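Local coordinates for protein dihydrodipicolinate synthase (Bacillus clausii KSM-K16, PDB 3E96) that probably acts as a 4-hydroxy-tetrahydrodipicolinate synthase, a Schiff-base-forming lyase of the DapA family built on a TIM barrel, at residues K103-M114 / L136-D146. Numbering follows the deposited sequence.
Sequences KAAGADAVMIHM and LDFPSLVYFKD
K103, in the last turn of helix 92-105, lays its aliphatic stem over F138: CG sits 3.4 Å from the ring centroid, almost on the normal, a CH-pi contact. A bend at chi3 (57°) then carries the chain past the ring, and NZ donates to L136 O (2.8 Å) in the carbonyl plane, at the C-terminal end of helix 122-136. P139 CD lies against the opposite face of the F138 ring, offset toward the rim; at the edge are A107 O, 3.2 Å from CZ, and V110 CG1, 4.1 Å from CD2. Were F138 an alanine, the K103 stem would probably lose the surface it lies on, and a gap would open beside A107 and V110. A109 CB rests on P139 CB, and from here strands 109-112 and 140-144 run side by side as neighbours in the TIM barrel, joined through helix 122-136 in a beta-alpha-beta crossover. V110 N donates to P139 O, V110 O accepts from L141 N, and CG2 meets L136 CD1 (4.0 Å). M111 instead points into the barrel beside K167, the predicted Schiff-base lysine; its SD makes a Met-aromatic contact, oblique to the ring and 4.0 Å from CD1 of Y143, the predicted proton donor/acceptor, whose OH is hydrogen-bonded to G194 O. I112 repeats the pattern of V110, its N meeting L141 O nearly straight (175°) and its O taking Y143 N, and like V110 it faces outward toward helix 122-136. M114 crosses K145 obliquely, CB lying 3.9 Å from K145 CG, and its CE reaches D146 CB at 3.8 Å.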
ATOM      1  N   LYS B 103      16.466   3.958  15.744  1.00 16.89           N
ATOM      2  CA  LYS B 103      17.472   4.828  16.350  1.00 19.64           C
ATOM      3  C   LYS B 103      18.037   4.167  17.602  1.00 19.46           C
ATOM      4  O   LYS B 103      19.254   4.072  17.778  1.00 19.18           O
ATOM      5  CB  LYS B 103      16.854   6.175  16.732  1.00 22.03           C
ATOM      6  CG  LYS B 103      16.460   7.041  15.548  1.00 24.73           C
ATOM      7  CD  LYS B 103      15.541   8.181  15.970  1.00 27.86           C
ATOM      8  CE  LYS B 103      16.171   9.064  17.039  1.00 29.16           C
ATOM      9  NZ  LYS B 103      15.218  10.129  17.458  1.00 28.86           N
ATOM     10  N   ALA B 104      17.143   3.715  18.472  1.00 20.34           N
ATOM     11  CA  ALA B 104      17.555   3.067  19.710  1.00 20.74           C
ATOM     12  C   ALA B 104      18.336   1.786  19.441  1.00 21.89           C
ATOM     13  O   ALA B 104      19.242   1.436  20.197  1.00 24.21           O
ATOM     14  CB  ALA B 104      16.332   2.765  20.570  1.00 23.39           C
ATOM     15  N   ALA B 105      17.989   1.091  18.362  1.00 20.39           N
ATOM     16  CA  ALA B 105      18.656  -0.159  18.009  1.00 21.19           C
ATOM     17  C   ALA B 105      20.086   0.055  17.514  1.00 20.04           C
ATOM     18  O   ALA B 105      20.911  -0.859  17.557  1.00 20.59           O
ATOM     19  CB  ALA B 105      17.840  -0.904  16.952  1.00 21.14           C
ATOM     20  N   GLY B 106      20.379   1.260  17.041  1.00 19.53           N
ATOM     21  CA  GLY B 106      21.717   1.541  16.552  1.00 20.18           C
ATOM     22  C   GLY B 106      21.804   1.789  15.056  1.00 20.41           C
ATOM     23  O   GLY B 106      22.897   1.781  14.491  1.00 20.48           O
ATOM     24  N   ALA B 107      20.661   1.996  14.405  1.00 19.26           N
ATOM     25  CA  ALA B 107      20.655   2.266  12.969  1.00 18.23           C
ATOM     26  C   ALA B 107      21.320   3.617  12.733  1.00 18.94           C
ATOM     27  O   ALA B 107      21.403   4.439  13.642  1.00 19.94           O
ATOM     28  CB  ALA B 107      19.228   2.289  12.437  1.00 19.00           C
ATOM     29  N   ASP B 108      21.783   3.845  11.507  1.00 17.47           N
ATOM     30  CA  ASP B 108      22.451   5.091  11.153  1.00 18.51           C
ATOM     31  C   ASP B 108      21.493   6.109  10.557  1.00 17.67           C
ATOM     32  O   ASP B 108      21.730   7.315  10.617  1.00 17.88           O
ATOM     33  CB  ASP B 108      23.579   4.797  10.169  1.00 18.88           C
ATOM     34  CG  ASP B 108      24.643   3.910  10.769  1.00 20.81           C
ATOM     35  OD1 ASP B 108      25.350   4.378  11.690  1.00 20.50           O
ATOM     36  OD2 ASP B 108      24.765   2.745  10.333  1.00 19.20           O
ATOM     37  N   ALA B 109      20.407   5.614   9.978  1.00 16.09           N
ATOM     38  CA  ALA B 109      19.407   6.477   9.371  1.00 16.88           C
ATOM     39  C   ALA B 109      18.162   5.651   9.091  1.00 15.87           C
ATOM     40  O   ALA B 109      18.149   4.443   9.321  1.00 15.88           O
ATOM     41  CB  ALA B 109      19.947   7.060   8.061  1.00 17.09           C
ATOM     42  N   VAL B 110      17.117   6.314   8.610  1.00 15.49           N
ATOM     43  CA  VAL B 110      15.882   5.629   8.251  1.00 14.13           C
ATOM     44  C   VAL B 110      15.520   5.984   6.817  1.00 13.99           C
ATOM     45  O   VAL B 110      15.935   7.029   6.304  1.00 13.54           O
ATOM     46  CB  VAL B 110      14.686   6.051   9.151  1.00 15.42           C
ATOM     47  CG1 VAL B 110      14.933   5.629  10.588  1.00 13.92           C
ATOM     48  CG2 VAL B 110      14.461   7.559   9.053  1.00 13.99           C
ATOM     49  N   MET B 111      14.778   5.094   6.164  1.00 11.91           N
ATOM     50  CA  MET B 111      14.287   5.340   4.812  1.00 13.02           C
ATOM     51  C   MET B 111      12.774   5.320   4.958  1.00 12.94           C
ATOM     52  O   MET B 111      12.189   4.311   5.361  1.00 13.44           O
ATOM     53  CB  MET B 111      14.702   4.245   3.820  1.00 13.63           C
ATOM     54  CG  MET B 111      14.045   4.422   2.425  1.00 14.97           C
ATOM     55  SD  MET B 111      14.238   3.018   1.296  1.00 10.85           S
ATOM     56  CE  MET B 111      13.142   1.829   2.057  1.00 18.69           C
ATOM     57  N   ILE B 112      12.135   6.438   4.653  1.00 13.18           N
ATOM     58  CA  ILE B 112      10.691   6.497   4.764  1.00 13.05           C
ATOM     59  C   ILE B 112      10.081   6.023   3.453  1.00 12.15           C
ATOM     60  O   ILE B 112      10.266   6.652   2.407  1.00 11.89           O
ATOM     61  CB  ILE B 112      10.199   7.930   5.051  1.00 13.60           C
ATOM     62  CG1 ILE B 112      10.985   8.531   6.222  1.00 15.23           C
ATOM     63  CG2 ILE B 112       8.713   7.903   5.392  1.00 13.50           C
ATOM     64  CD1 ILE B 112      10.641   9.992   6.497  1.00 17.54           C
ATOM     65  N   HIS B 113       9.374   4.898   3.513  1.00 12.36           N
ATOM     66  CA  HIS B 113       8.714   4.345   2.338  1.00 13.11           C
ATOM     67  C   HIS B 113       7.686   5.339   1.838  1.00 13.32           C
ATOM     68  O   HIS B 113       7.259   6.226   2.576  1.00 12.66           O
ATOM     69  CB  HIS B 113       7.979   3.047   2.687  1.00 11.74           C
ATOM     70  CG  HIS B 113       8.870   1.850   2.778  1.00 12.47           C
ATOM     71  ND1 HIS B 113       9.340   1.188   1.665  1.00 14.96           N
ATOM     72  CD2 HIS B 113       9.392   1.208   3.849  1.00 12.09           C
ATOM     73  CE1 HIS B 113      10.115   0.187   2.047  1.00 14.04           C
ATOM     74  NE2 HIS B 113      10.163   0.178   3.368  1.00 11.70           N
ATOM     75  N   MET B 114       7.294   5.193   0.579  1.00 13.04           N
ATOM     76  CA  MET B 114       6.265   6.052   0.018  1.00 14.25           C
ATOM     77  C   MET B 114       5.011   5.610   0.768  1.00 14.01           C
ATOM     78  O   MET B 114       4.788   4.413   0.946  1.00 14.91           O
ATOM     79  CB  MET B 114       6.101   5.771  -1.480  1.00 14.40           C
ATOM     80  CG  MET B 114       5.140   6.711  -2.205  1.00 17.88           C
ATOM     81  SD  MET B 114       5.834   8.377  -2.443  1.00  6.51           S
ATOM     82  CE  MET B 114       4.250   9.370  -2.783  1.00 13.39           C
ATOM     83  N   LEU B 136      11.415  12.776  14.176  1.00 18.08           N
ATOM     84  CA  LEU B 136      12.538  11.885  14.441  1.00 19.36           C
ATOM     85  C   LEU B 136      13.857  12.598  14.704  1.00 20.12           C
ATOM     86  O   LEU B 136      14.662  12.129  15.509  1.00 19.37           O
ATOM     87  CB  LEU B 136      12.726  10.902  13.281  1.00 18.36           C
ATOM     88  CG  LEU B 136      11.654   9.823  13.106  1.00 19.69           C
ATOM     89  CD1 LEU B 136      11.986   8.977  11.877  1.00 18.23           C
ATOM     90  CD2 LEU B 136      11.587   8.944  14.356  1.00 19.47           C
ATOM     91  N   ASP B 137      14.081  13.718  14.021  1.00 21.32           N
ATOM     92  CA  ASP B 137      15.324  14.469  14.181  1.00 23.39           C
ATOM     93  C   ASP B 137      16.472  13.465  14.060  1.00 23.41           C
ATOM     94  O   ASP B 137      17.344  13.374  14.928  1.00 22.60           O
ATOM     95  CB  ASP B 137      15.343  15.156  15.550  1.00 27.06           C
ATOM     96  CG  ASP B 137      16.528  16.089  15.721  1.00 30.65           C
ATOM     97  OD1 ASP B 137      16.805  16.874  14.791  1.00 30.86           O
ATOM     98  OD2 ASP B 137      17.173  16.044  16.791  1.00 33.41           O
ATOM     99  N   PHE B 138      16.452  12.712  12.966  1.00 21.00           N
ATOM    100  CA  PHE B 138      17.438  11.670  12.702  1.00 19.67           C
ATOM    101  C   PHE B 138      17.619  11.628  11.180  1.00 18.36           C
ATOM    102  O   PHE B 138      16.678  11.912  10.440  1.00 16.80           O
ATOM    103  CB  PHE B 138      16.866  10.344  13.218  1.00 20.54           C
ATOM    104  CG  PHE B 138      17.845   9.213  13.254  1.00 20.89           C
ATOM    105  CD1 PHE B 138      18.955   9.257  14.091  1.00 23.79           C
ATOM    106  CD2 PHE B 138      17.628   8.072  12.489  1.00 21.91           C
ATOM    107  CE1 PHE B 138      19.829   8.179  14.171  1.00 22.65           C
ATOM    108  CE2 PHE B 138      18.497   6.987  12.562  1.00 23.20           C
ATOM    109  CZ  PHE B 138      19.599   7.043  13.406  1.00 24.51           C
ATOM    110  N   PRO B 139      18.827  11.281  10.694  1.00 18.02           N
ATOM    111  CA  PRO B 139      19.052  11.228   9.243  1.00 17.45           C
ATOM    112  C   PRO B 139      17.977  10.406   8.549  1.00 15.92           C
ATOM    113  O   PRO B 139      17.704   9.270   8.941  1.00 15.95           O
ATOM    114  CB  PRO B 139      20.439  10.609   9.136  1.00 18.30           C
ATOM    115  CG  PRO B 139      21.129  11.191  10.346  1.00 20.02           C
ATOM    116  CD  PRO B 139      20.075  10.988  11.423  1.00 19.07           C
ATOM    117  N   SER B 140      17.370  10.987   7.517  1.00 15.01           N
ATOM    118  CA  SER B 140      16.290  10.321   6.799  1.00 15.32           C
ATOM    119  C   SER B 140      16.407  10.387   5.286  1.00 14.80           C
ATOM    120  O   SER B 140      16.933  11.354   4.732  1.00 12.94           O
ATOM    121  CB  SER B 140      14.940  10.951   7.173  1.00 14.79           C
ATOM    122  OG  SER B 140      14.746  11.021   8.573  1.00 16.14           O
ATOM    123  N   LEU B 141      15.910   9.342   4.632  1.00 13.37           N
ATOM    124  CA  LEU B 141      15.853   9.287   3.177  1.00 13.11           C
ATOM    125  C   LEU B 141      14.377   9.068   2.884  1.00 14.16           C
ATOM    126  O   LEU B 141      13.641   8.568   3.738  1.00 14.55           O
ATOM    127  CB  LEU B 141      16.634   8.103   2.604  1.00 14.01           C
ATOM    128  CG  LEU B 141      18.157   8.106   2.669  1.00 15.39           C
ATOM    129  CD1 LEU B 141      18.617   7.705   4.061  1.00 17.38           C
ATOM    130  CD2 LEU B 141      18.694   7.132   1.637  1.00 18.37           C
ATOM    131  N   VAL B 142      13.937   9.455   1.694  1.00 15.11           N
ATOM    132  CA  VAL B 142      12.550   9.238   1.310  1.00 15.50           C
ATOM    133  C   VAL B 142      12.531   8.447   0.006  1.00 15.80           C
ATOM    134  O   VAL B 142      13.382   8.656  -0.869  1.00 14.02           O
ATOM    135  CB  VAL B 142      11.783  10.569   1.104  1.00 19.24           C
ATOM    136  CG1 VAL B 142      11.778  11.379   2.401  1.00 17.27           C
ATOM    137  CG2 VAL B 142      12.407  11.360  -0.022  1.00 19.59           C
ATOM    138  N   TYR B 143      11.582   7.519  -0.104  1.00 14.05           N
ATOM    139  CA  TYR B 143      11.426   6.706  -1.305  1.00 13.89           C
ATOM    140  C   TYR B 143      10.273   7.365  -2.059  1.00 14.11           C
ATOM    141  O   TYR B 143       9.116   7.271  -1.652  1.00 15.50           O
ATOM    142  CB  TYR B 143      11.064   5.259  -0.948  1.00 16.18           C
ATOM    143  CG  TYR B 143      11.325   4.293  -2.085  1.00 19.36           C
ATOM    144  CD1 TYR B 143      12.611   3.800  -2.325  1.00 21.77           C
ATOM    145  CD2 TYR B 143      10.302   3.905  -2.946  1.00 20.63           C
ATOM    146  CE1 TYR B 143      12.870   2.943  -3.399  1.00 23.79           C
ATOM    147  CE2 TYR B 143      10.548   3.050  -4.021  1.00 22.07           C
ATOM    148  CZ  TYR B 143      11.832   2.574  -4.242  1.00 24.16           C
ATOM    149  OH  TYR B 143      12.079   1.735  -5.307  1.00 25.40           O
ATOM    150  N   PHE B 144      10.608   8.031  -3.157  1.00 13.69           N
ATOM    151  CA  PHE B 144       9.655   8.787  -3.969  1.00 12.61           C
ATOM    152  C   PHE B 144       9.343   8.000  -5.245  1.00 12.25           C
ATOM    153  O   PHE B 144      10.176   7.933  -6.148  1.00 12.76           O
ATOM    154  CB  PHE B 144      10.308  10.129  -4.312  1.00 11.40           C
ATOM    155  CG  PHE B 144       9.344  11.214  -4.679  1.00 11.33           C
ATOM    156  CD1 PHE B 144       8.583  11.843  -3.701  1.00 12.30           C
ATOM    157  CD2 PHE B 144       9.218  11.624  -6.000  1.00 11.51           C
ATOM    158  CE1 PHE B 144       7.708  12.874  -4.034  1.00 12.94           C
ATOM    159  CE2 PHE B 144       8.347  12.650  -6.348  1.00 12.45           C
ATOM    160  CZ  PHE B 144       7.588  13.278  -5.358  1.00 11.77           C
ATOM    161  N   LYS B 145       8.145   7.424  -5.330  1.00 12.26           N
ATOM    162  CA  LYS B 145       7.808   6.606  -6.490  1.00 13.21           C
ATOM    163  C   LYS B 145       6.459   6.797  -7.175  1.00 11.61           C
ATOM    164  O   LYS B 145       6.146   6.058  -8.107  1.00 12.11           O
ATOM    165  CB  LYS B 145       7.939   5.128  -6.118  1.00 16.88           C
ATOM    166  CG  LYS B 145       6.863   4.635  -5.164  1.00 18.98           C
ATOM    167  CD  LYS B 145       6.956   3.125  -5.017  1.00 24.05           C
ATOM    168  CE  LYS B 145       5.782   2.553  -4.257  1.00 25.86           C
ATOM    169  NZ  LYS B 145       5.850   1.058  -4.242  1.00 26.21           N
ATOM    170  N   ASP B 146       5.660   7.760  -6.734  1.00 11.67           N
ATOM    171  CA  ASP B 146       4.351   7.990  -7.349  1.00 12.43           C
ATOM    172  C   ASP B 146       4.410   9.122  -8.387  1.00 12.68           C
ATOM    173  O   ASP B 146       4.552  10.291  -8.039  1.00 12.77           O
ATOM    174  CB  ASP B 146       3.310   8.332  -6.271  1.00 12.34           C
ATOM    175  CG  ASP B 146       1.902   8.398  -6.824  1.00 13.35           C
ATOM    176  OD1 ASP B 146       1.745   8.388  -8.063  1.00 14.59           O
ATOM    177  OD2 ASP B 146       0.949   8.467  -6.021  1.00 14.86           O
TER